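Local coordinates for protein possible thiamine biosynthesis enzyme (Candida albicans, PDB 2X7P) that probably binds a small solute, perhaps a thiamine precursor, in the cleft between the two lobes of a periplasmic-binding-protein fold, at residues S97-A102 with S201-A206; Q150-F155 with D166-S171; Q228-Y233 with V262-R267. The protein carries 1 engineered substitution. All coordinates share one frame; numbering follows the deposited sequence.

Contact 1 (S97-A102 with S201-A206); sequences SPLLWA and SSWVVA. With AE3 (2-(2-ethoxyethoxy)ethanol), chain F; CO2 (carbon dioxide), chain L.
Ser202 turns OG into the space between its own backbone N and carbonyl carbon (chi1 54°), which aims the hydroxyl at the carbonyl of Ser97. Leu99 holds CG anti to N (chi1 -163°) and, with CD1 as its leading branch, faces the other segment near Trp203. Ser97 O is gripped twice by one residue. Ser202 OG donates at 2.8 Å to Ser97 O almost head-on, with a C=O...donor angle of 159°, and Ser202 N adds a longer, more tilted bond at 3.2 Å to the same Ser97 O. Serine suits this place because it is small and its hydroxyl can join its own amide in satisfying one buried carbonyl. Both segments carry the chain from one lobe to the other: 97-102 runs from strand 88-95 into strand 100-106, and 201-206 comes back from strand 190-197 into strand 203-208. They are the two inter-lobe connections of a type II periplasmic-binding-protein fold, and so probably act as its hinge. Next to the bonds the packing is apolar, with Leu99 CB 3.7 Å from Ser202 CB. Farther along, Leu99 CD1 comes obliquely to within 4.3 Å of Trp203 NE1. The indole of Trp203 meets 2-(2-ethoxyethoxy)ethanol at its edge, CZ2 lying 3.4 Å from C5 of that molecule, and Trp101 CH2 is 3.6 Å from the carbon of the carbon dioxide. Neither is known to be a natural ligand, but both are consistent with a cleft lined by the two tryptophans. Ser201 OG is bonded to Lys96 O.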
loop_
_atom_site.group_PDB
_atom_site.type_symbol
_atom_site.label_atom_id
_atom_site.label_comp_id
_atom_site.label_asym_id
_atom_site.label_seq_id
_atom_site.Cartn_x
_atom_site.Cartn_y
_atom_site.Cartn_z
ATOM N N SER A 97 6.435 7.013 -5.217
ATOM C CA SER A 97 5.546 8.097 -4.814
ATOM C C SER A 97 4.655 7.671 -3.649
ATOM O O SER A 97 4.320 6.495 -3.517
ATOM C CB SER A 97 4.695 8.563 -5.997
ATOM O OG SER A 97 3.955 7.488 -6.549
ATOM N N PRO A 98 4.269 8.635 -2.799
ATOM C CA PRO A 98 3.449 8.359 -1.615
ATOM C C PRO A 98 1.982 8.134 -1.969
ATOM O O PRO A 98 1.570 8.390 -3.100
ATOM C CB PRO A 98 3.591 9.642 -0.796
ATOM C CG PRO A 98 3.804 10.702 -1.816
ATOM C CD PRO A 98 4.614 10.063 -2.910
ATOM N N LEU A 99 1.206 7.659 -0.999
ATOM C CA LEU A 99 -0.221 7.446 -1.198
ATOM C C LEU A 99 -0.994 8.669 -0.723
ATOM O O LEU A 99 -0.691 9.234 0.328
ATOM C CB LEU A 99 -0.688 6.203 -0.437
ATOM C CG LEU A 99 -2.037 5.620 -0.862
ATOM C CD1 LEU A 99 -1.939 5.032 -2.259
ATOM C CD2 LEU A 99 -2.512 4.569 0.129
ATOM N N LEU A 100 -1.991 9.077 -1.500
ATOM C CA LEU A 100 -2.791 10.247 -1.157
ATOM C C LEU A 100 -4.062 9.857 -0.411
ATOM O O LEU A 100 -4.962 9.239 -0.979
ATOM C CB LEU A 100 -3.143 11.047 -2.414
ATOM C CG LEU A 100 -3.985 12.307 -2.198
ATOM C CD1 LEU A 100 -3.295 13.257 -1.229
ATOM C CD2 LEU A 100 -4.266 12.998 -3.523
ATOM N N TRP A 101 -4.125 10.220 0.866
ATOM C CA TRP A 101 -5.299 9.945 1.685
ATOM C C TRP A 101 -6.219 11.158 1.740
ATOM O O TRP A 101 -5.777 12.273 2.012
ATOM C CB TRP A 101 -4.883 9.536 3.101
ATOM C CG TRP A 101 -4.276 8.167 3.181
ATOM C CD1 TRP A 101 -3.009 7.810 2.822
ATOM C CD2 TRP A 101 -4.908 6.974 3.660
ATOM N NE1 TRP A 101 -2.815 6.468 3.043
ATOM C CE2 TRP A 101 -3.966 5.931 3.557
ATOM C CE3 TRP A 101 -6.181 6.686 4.163
ATOM C CZ2 TRP A 101 -4.255 4.623 3.940
ATOM C CZ3 TRP A 101 -6.466 5.386 4.542
ATOM C CH2 TRP A 101 -5.508 4.371 4.428
ATOM N N ALA A 102 -7.501 10.932 1.479
ATOM C CA ALA A 102 -8.489 12.002 1.520
ATOM C C ALA A 102 -9.314 11.936 2.801
ATOM O O ALA A 102 -9.793 10.870 3.188
ATOM C CB ALA A 102 -9.393 11.936 0.299
ATOM N N SER A 201 6.913 5.910 1.031
ATOM C CA SER A 201 6.502 5.428 -0.282
ATOM C C SER A 201 5.340 4.457 -0.112
ATOM O O SER A 201 5.283 3.715 0.867
ATOM C CB SER A 201 7.669 4.750 -1.000
ATOM O OG SER A 201 8.729 5.663 -1.225
ATOM N N SER A 202 4.420 4.460 -1.071
ATOM C CA SER A 202 3.155 3.742 -0.923
ATOM C C SER A 202 3.250 2.214 -1.011
ATOM O O SER A 202 2.735 1.511 -0.144
ATOM C CB SER A 202 2.124 4.269 -1.926
ATOM O OG SER A 202 2.630 4.230 -3.247
ATOM N N TRP A 203 3.901 1.702 -2.052
ATOM C CA TRP A 203 3.924 0.259 -2.294
ATOM C C TRP A 203 5.326 -0.349 -2.239
ATOM O O TRP A 203 6.307 0.292 -2.617
ATOM C CB TRP A 203 3.278 -0.065 -3.643
ATOM C CG TRP A 203 1.830 0.297 -3.717
ATOM C CD1 TRP A 203 1.303 1.553 -3.783
ATOM C CD2 TRP A 203 0.720 -0.607 -3.749
ATOM N NE1 TRP A 203 -0.068 1.488 -3.845
ATOM C CE2 TRP A 203 -0.451 0.172 -3.828
ATOM C CE3 TRP A 203 0.601 -2.001 -3.716
ATOM C CZ2 TRP A 203 -1.722 -0.394 -3.874
ATOM C CZ3 TRP A 203 -0.662 -2.560 -3.761
ATOM C CH2 TRP A 203 -1.807 -1.758 -3.839
ATOM N N VAL A 204 5.405 -1.593 -1.776
ATOM C CA VAL A 204 6.669 -2.323 -1.722
ATOM C C VAL A 204 6.496 -3.788 -2.117
ATOM O O VAL A 204 5.378 -4.298 -2.182
ATOM C CB VAL A 204 7.301 -2.276 -0.317
ATOM C CG1 VAL A 204 7.700 -0.855 0.044
ATOM C CG2 VAL A 204 6.345 -2.853 0.715
ATOM N N VAL A 205 7.615 -4.457 -2.374
ATOM C CA VAL A 205 7.614 -5.879 -2.695
ATOM C C VAL A 205 8.105 -6.683 -1.497
ATOM O O VAL A 205 9.156 -6.387 -0.933
ATOM C CB VAL A 205 8.515 -6.183 -3.903
ATOM C CG1 VAL A 205 8.514 -7.675 -4.205
ATOM C CG2 VAL A 205 8.060 -5.387 -5.117
ATOM N N ALA A 206 7.343 -7.702 -1.111
ATOM C CA ALA A 206 7.684 -8.502 0.060
ATOM C C ALA A 206 7.639 -10.002 -0.225
ATOM O O ALA A 206 7.057 -10.441 -1.215
ATOM C CB ALA A 206 6.766 -8.156 1.223
HETATM C C1 AE3 F . -4.836 -2.161 2.046
HETATM C C2 AE3 F . -4.424 -2.411 0.599
HETATM O O2 AE3 F . -5.020 -1.439 -0.259
HETATM C C3 AE3 F . -4.510 -1.570 -1.583
HETATM C C4 AE3 F . -5.210 -0.621 -2.548
HETATM O O3 AE3 F . -5.162 0.717 -2.060
HETATM C C5 AE3 F . -4.297 1.525 -2.854
HETATM C C6 AE3 F . -5.104 2.367 -3.832
HETATM O O4 AE3 F . -6.341 2.754 -3.226
HETATM C C CO2 L . -7.494 2.317 2.215
HETATM O O1 CO2 L . -7.598 3.092 1.275
HETATM O O2 CO2 L . -7.390 1.541 3.154
#

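Contact 2 (Q150-F155 with D166-S171); sequences QVLSNF and DGVEGS
Leu152 reaches across to Val168, starting from a CB that points at the 166-171 loop. CG lies beside the backbone N (chi1 -75°). At CG the chain forks: with chi2 at -53° both methyls sit on the same side as CA, splayed apart, and so serve different neighbours. CD1 takes the cross-contact, 3.9 Å from Val168 CB and 4.1 Å from Val168 CG1, the two side chains crossing at about a right angle; it also passes 4.3 Å from Glu169 O. CD2 turns back over its own segment, 3.6 Å from Gln150 CB. A branched leucine suits a place where one side chain must fill space in two directions, and valine, branched at CB, presents CB and CG1 to the leucine methyl. A second touch starts from the strand itself, where Gln150 CG rests 3.9 Å from Ser171 CB and 4.1 Å from Gly170 O. No hydrogen bond crosses the contact. Segment 150-155 turns sharply: Asn154 N donates to Leu152 O over 2.7 Å, with Ser153 at positive phi (73°) in the middle of a classic gamma turn. Ser171 OG is bonded to Ser161 OG. The contact thus lies at the edge of a sheet: strand 148-151 runs out beside strand 120-123, Asn154 stands as N-cap of helix 155-162, and the 166-171 loop returns toward strand 173-177, with Leu158 and Ser161 of that helix packed on Leu152.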
loop_
_atom_site.group_PDB
_atom_site.type_symbol
_atom_site.label_atom_id
_atom_site.label_comp_id
_atom_site.label_asym_id
_atom_site.label_seq_id
_atom_site.Cartn_x
_atom_site.Cartn_y
_atom_site.Cartn_z
ATOM N N GLN A 150 -14.140 5.359 15.783
ATOM C CA GLN A 150 -15.324 4.564 15.489
ATOM C C GLN A 150 -14.978 3.469 14.486
ATOM O O GLN A 150 -14.558 3.756 13.366
ATOM C CB GLN A 150 -16.435 5.452 14.924
ATOM C CG GLN A 150 -16.599 6.784 15.641
ATOM C CD GLN A 150 -17.065 6.627 17.074
ATOM O OE1 GLN A 150 -17.797 5.694 17.401
ATOM N NE2 GLN A 150 -16.650 7.547 17.937
ATOM N N VAL A 151 -15.151 2.216 14.889
ATOM C CA VAL A 151 -14.850 1.087 14.015
ATOM C C VAL A 151 -16.053 0.734 13.146
ATOM O O VAL A 151 -17.058 0.228 13.641
ATOM C CB VAL A 151 -14.424 -0.151 14.825
ATOM C CG1 VAL A 151 -14.129 -1.320 13.895
ATOM C CG2 VAL A 151 -13.213 0.173 15.686
ATOM N N LEU A 152 -15.942 1.003 11.849
ATOM C CA LEU A 152 -17.044 0.769 10.920
ATOM C C LEU A 152 -16.798 -0.423 9.995
ATOM O O LEU A 152 -17.598 -0.697 9.102
ATOM C CB LEU A 152 -17.335 2.027 10.094
ATOM C CG LEU A 152 -18.074 3.175 10.790
ATOM C CD1 LEU A 152 -19.359 2.677 11.437
ATOM C CD2 LEU A 152 -17.189 3.871 11.810
ATOM N N SER A 153 -15.685 -1.119 10.210
ATOM C CA SER A 153 -15.375 -2.346 9.475
ATOM C C SER A 153 -14.957 -2.106 8.023
ATOM O O SER A 153 -13.831 -2.422 7.638
ATOM C CB SER A 153 -16.550 -3.328 9.535
ATOM O OG SER A 153 -16.246 -4.531 8.851
ATOM N N ASN A 154 -15.863 -1.559 7.216
ATOM C CA ASN A 154 -15.573 -1.342 5.799
ATOM C C ASN A 154 -15.808 0.090 5.317
ATOM O O ASN A 154 -16.303 0.938 6.061
ATOM C CB ASN A 154 -16.344 -2.340 4.925
ATOM C CG ASN A 154 -17.839 -2.303 5.170
ATOM O OD1 ASN A 154 -18.460 -3.334 5.432
ATOM N ND2 ASN A 154 -18.427 -1.115 5.089
ATOM N N PHE A 155 -15.446 0.343 4.063
ATOM C CA PHE A 155 -15.555 1.671 3.469
ATOM C C PHE A 155 -17.007 2.117 3.310
ATOM O O PHE A 155 -17.320 3.299 3.455
ATOM C CB PHE A 155 -14.837 1.700 2.117
ATOM C CG PHE A 155 -14.950 3.011 1.391
ATOM C CD1 PHE A 155 -14.684 4.203 2.041
ATOM C CD2 PHE A 155 -15.302 3.046 0.052
ATOM C CE1 PHE A 155 -14.783 5.410 1.373
ATOM C CE2 PHE A 155 -15.401 4.247 -0.622
ATOM C CZ PHE A 155 -15.141 5.431 0.039
ATOM N N ASP A 166 -28.862 5.363 9.137
ATOM C CA ASP A 166 -29.277 4.320 10.067
ATOM C C ASP A 166 -28.452 3.050 9.879
ATOM O O ASP A 166 -28.019 2.739 8.769
ATOM C CB ASP A 166 -30.764 4.007 9.890
ATOM C CG ASP A 166 -31.650 5.202 10.178
ATOM O OD1 ASP A 166 -31.138 6.211 10.708
ATOM O OD2 ASP A 166 -32.861 5.132 9.878
ATOM N N GLY A 167 -28.239 2.321 10.970
ATOM C CA GLY A 167 -27.510 1.068 10.915
ATOM C C GLY A 167 -26.111 1.161 11.491
ATOM O O GLY A 167 -25.508 0.147 11.839
ATOM N N VAL A 168 -25.592 2.380 11.588
ATOM C CA VAL A 168 -24.253 2.599 12.124
ATOM C C VAL A 168 -24.218 3.820 13.037
ATOM O O VAL A 168 -25.089 4.687 12.965
ATOM C CB VAL A 168 -23.217 2.793 10.998
ATOM C CG1 VAL A 168 -23.120 1.544 10.137
ATOM C CG2 VAL A 168 -23.572 4.007 10.151
ATOM N N GLU A 169 -23.208 3.879 13.898
ATOM C CA GLU A 169 -23.014 5.028 14.773
ATOM C C GLU A 169 -22.412 6.184 13.983
ATOM O O GLU A 169 -21.651 5.972 13.041
ATOM C CB GLU A 169 -22.106 4.663 15.948
ATOM C CG GLU A 169 -22.660 3.568 16.846
ATOM C CD GLU A 169 -23.909 3.998 17.591
ATOM O OE1 GLU A 169 -24.150 5.220 17.697
ATOM O OE2 GLU A 169 -24.647 3.115 18.075
ATOM N N GLY A 170 -22.758 7.407 14.371
ATOM C CA GLY A 170 -22.281 8.587 13.674
ATOM C C GLY A 170 -20.813 8.875 13.919
ATOM O O GLY A 170 -20.237 8.423 14.907
ATOM N N SER A 171 -20.206 9.628 13.007
ATOM C CA SER A 171 -18.817 10.047 13.152
ATOM C C SER A 171 -18.585 11.352 12.400
ATOM O O SER A 171 -19.327 11.686 11.477
ATOM C CB SER A 171 -17.865 8.963 12.643
ATOM O OG SER A 171 -18.041 8.738 11.257
#

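Contact 3 (Q228-Y233 with V262-R267); sequences QGIQYY and VEFNSR
Tyr233 OH and Val262 O are joined by one water, which lies in the plane of the tyrosine ring at its edge. It accepts from Tyr233 OH at 2.9 Å and donates to Val262 O, also at 2.9 Å, so the phenol tip and a loop carbonyl are both satisfied without touching. Beside this bridge the rings meet as a T-shaped pair: the edge of Phe264 points into one face of Tyr233, its CE2 3.5 Å from Tyr233 CE1, with the planes at 75°. Tyr233 reaches it with CG anti to the backbone N (chi1 168°). Val262 CG1 sits over the rim of one face of Phe264. One helical turn earlier, Ile230 wedges in beside the phenylalanine. Its CG2 lies 3.5 Å from Phe264 CB, while CD1, at the end of an extended chain, lies 3.4 Å from Asn265 O. Isoleucine suits this place because its two branches follow the bend of the loop. Asn265 shapes that bend as the centre of an inverse gamma turn, and its OD1 accepts from Arg267 N at 3.0 Å in an Asx turn, the donor standing 58° out of the carbonyl plane, while its ND2 is bonded to Thr93 O. Helix 216-234 therefore meets the loop mainly through apolar and aromatic surfaces, so cohesion probably rests on burial and ring packing, while the water supplies the polar link between the segments.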
loop_
_atom_site.group_PDB
_atom_site.type_symbol
_atom_site.label_atom_id
_atom_site.label_comp_id
_atom_site.label_asym_id
_atom_site.label_seq_id
_atom_site.Cartn_x
_atom_site.Cartn_y
_atom_site.Cartn_z
ATOM N N GLN A 228 11.027 -4.124 -16.041
ATOM C CA GLN A 228 10.715 -3.926 -17.451
ATOM C C GLN A 228 9.243 -3.574 -17.640
ATOM O O GLN A 228 8.893 -2.788 -18.521
ATOM C CB GLN A 228 11.076 -5.171 -18.265
ATOM C CG GLN A 228 12.565 -5.480 -18.290
ATOM O OE1 GLN A 228 12.014 -7.329 -19.705
ATOM N NE2 GLN A 228 14.193 -6.906 -19.370
ATOM N N GLY A 229 8.388 -4.158 -16.809
ATOM C CA GLY A 229 6.970 -3.850 -16.841
ATOM C C GLY A 229 6.732 -2.389 -16.510
ATOM O O GLY A 229 5.881 -1.733 -17.112
ATOM N N ILE A 230 7.494 -1.880 -15.549
ATOM C CA ILE A 230 7.410 -0.479 -15.161
ATOM C C ILE A 230 7.899 0.424 -16.288
ATOM O O ILE A 230 7.330 1.488 -16.534
ATOM C CB ILE A 230 8.225 -0.197 -13.884
ATOM C CG1 ILE A 230 7.578 -0.885 -12.679
ATOM C CG2 ILE A 230 8.340 1.299 -13.642
ATOM C CD1 ILE A 230 8.309 -0.652 -11.374
ATOM N N GLN A 231 8.952 -0.007 -16.975
ATOM C CA GLN A 231 9.483 0.750 -18.101
ATOM C C GLN A 231 8.459 0.829 -19.226
ATOM O O GLN A 231 8.276 1.882 -19.838
ATOM C CB GLN A 231 10.783 0.128 -18.616
ATOM C CG GLN A 231 11.404 0.884 -19.781
ATOM C CD GLN A 231 12.698 0.261 -20.266
ATOM O OE1 GLN A 231 13.197 -0.698 -19.678
ATOM N NE2 GLN A 231 13.250 0.805 -21.345
ATOM N N TYR A 232 7.791 -0.288 -19.494
ATOM C CA TYR A 232 6.765 -0.327 -20.529
ATOM C C TYR A 232 5.614 0.601 -20.166
ATOM O O TYR A 232 5.063 1.287 -21.026
ATOM C CB TYR A 232 6.247 -1.752 -20.732
ATOM C CG TYR A 232 5.333 -1.896 -21.929
ATOM C CD1 TYR A 232 3.965 -1.688 -21.812
ATOM C CD2 TYR A 232 5.841 -2.236 -23.177
ATOM C CE1 TYR A 232 3.128 -1.815 -22.906
ATOM C CE2 TYR A 232 5.011 -2.366 -24.275
ATOM C CZ TYR A 232 3.656 -2.155 -24.133
ATOM O OH TYR A 232 2.827 -2.284 -25.224
ATOM N N TYR A 233 5.255 0.618 -18.886
ATOM C CA TYR A 233 4.202 1.500 -18.399
ATOM C C TYR A 233 4.549 2.961 -18.660
ATOM O O TYR A 233 3.747 3.708 -19.218
ATOM C CB TYR A 233 3.959 1.283 -16.903
ATOM C CG TYR A 233 3.095 2.353 -16.275
ATOM C CD1 TYR A 233 3.661 3.501 -15.735
ATOM C CD2 TYR A 233 1.714 2.221 -16.231
ATOM C CE1 TYR A 233 2.877 4.486 -15.167
ATOM C CE2 TYR A 233 0.920 3.202 -15.662
ATOM C CZ TYR A 233 1.508 4.331 -15.132
ATOM O OH TYR A 233 0.725 5.310 -14.565
ATOM N N VAL A 262 1.397 9.222 -9.875
ATOM C CA VAL A 262 2.098 7.989 -9.533
ATOM C C VAL A 262 3.475 7.871 -10.177
ATOM O O VAL A 262 3.640 8.111 -11.373
ATOM C CB VAL A 262 1.262 6.748 -9.899
ATOM C CG1 VAL A 262 2.092 5.482 -9.740
ATOM C CG2 VAL A 262 0.011 6.684 -9.039
ATOM N N GLU A 263 4.459 7.498 -9.368
ATOM C CA GLU A 263 5.801 7.221 -9.861
ATOM C C GLU A 263 6.275 5.863 -9.363
ATOM O O GLU A 263 6.611 5.706 -8.190
ATOM C CB GLU A 263 6.782 8.303 -9.411
ATOM C CG GLU A 263 8.223 8.017 -9.805
ATOM C CD GLU A 263 9.209 8.986 -9.186
ATOM O OE1 GLU A 263 8.770 9.918 -8.480
ATOM O OE2 GLU A 263 10.426 8.814 -9.406
ATOM N N PHE A 264 6.295 4.880 -10.257
ATOM C CA PHE A 264 6.800 3.558 -9.912
ATOM C C PHE A 264 8.316 3.601 -9.755
ATOM O O PHE A 264 8.974 4.518 -10.247
ATOM C CB PHE A 264 6.406 2.533 -10.977
ATOM C CG PHE A 264 4.924 2.310 -11.086
ATOM C CD1 PHE A 264 4.286 1.397 -10.264
ATOM C CD2 PHE A 264 4.169 3.015 -12.010
ATOM C CE1 PHE A 264 2.923 1.189 -10.360
ATOM C CE2 PHE A 264 2.807 2.811 -12.111
ATOM C CZ PHE A 264 2.183 1.898 -11.286
ATOM N N ASN A 265 8.865 2.611 -9.061
ATOM C CA ASN A 265 10.305 2.532 -8.856
ATOM C C ASN A 265 11.013 1.924 -10.062
ATOM O O ASN A 265 11.192 0.709 -10.142
ATOM C CB ASN A 265 10.622 1.724 -7.597
ATOM C CG ASN A 265 12.110 1.634 -7.322
ATOM O OD1 ASN A 265 12.902 2.409 -7.860
ATOM N ND2 ASN A 265 12.500 0.685 -6.479
ATOM N N SER A 266 11.414 2.778 -10.998
ATOM C CA SER A 266 12.082 2.325 -12.213
ATOM C C SER A 266 13.474 1.775 -11.918
ATOM O O SER A 266 14.139 1.238 -12.803
ATOM C CB SER A 266 12.174 3.463 -13.231
ATOM O OG SER A 266 12.923 4.549 -12.713
ATOM N N ARG A 267 13.907 1.912 -10.670
ATOM C CA ARG A 267 15.222 1.431 -10.259
ATOM C C ARG A 267 15.107 0.140 -9.457
ATOM O O ARG A 267 16.091 -0.338 -8.896
ATOM C CB ARG A 267 15.940 2.492 -9.426
ATOM C CG ARG A 267 16.008 3.857 -10.084
ATOM C CD ARG A 267 16.711 4.864 -9.190
ATOM N NE ARG A 267 16.778 6.183 -9.811
ATOM C CZ ARG A 267 17.686 6.535 -10.714
ATOM N NH1 ARG A 267 18.604 5.662 -11.105
ATOM N NH2 ARG A 267 17.675 7.756 -11.230
HETATM O O HOH W 1 2.601 7.443 -13.981
#

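Contact 1, centred about 5 Å from the centre of the chain, leads into strand 203-208 of one sheet and strand 100-106 of the other, and so joins the two lobes. Contact 2 falls within the excursion that contact 1 closes, in the lobe that holds strand 100-106, its centre about 25 Å from that of contact 1. Contact 3 follows later in the chain, its centre about 14 Å from that of contact 1, and touches the inter-lobe connection, the probable hinge: Ser97 OG is 2.9 Å from Glu263 N, probably a hydrogen bond. Contacts 2 and 3, about 38 Å apart between centres, lie on opposite sides of the chain's centre, contact 2 remaining peripheral.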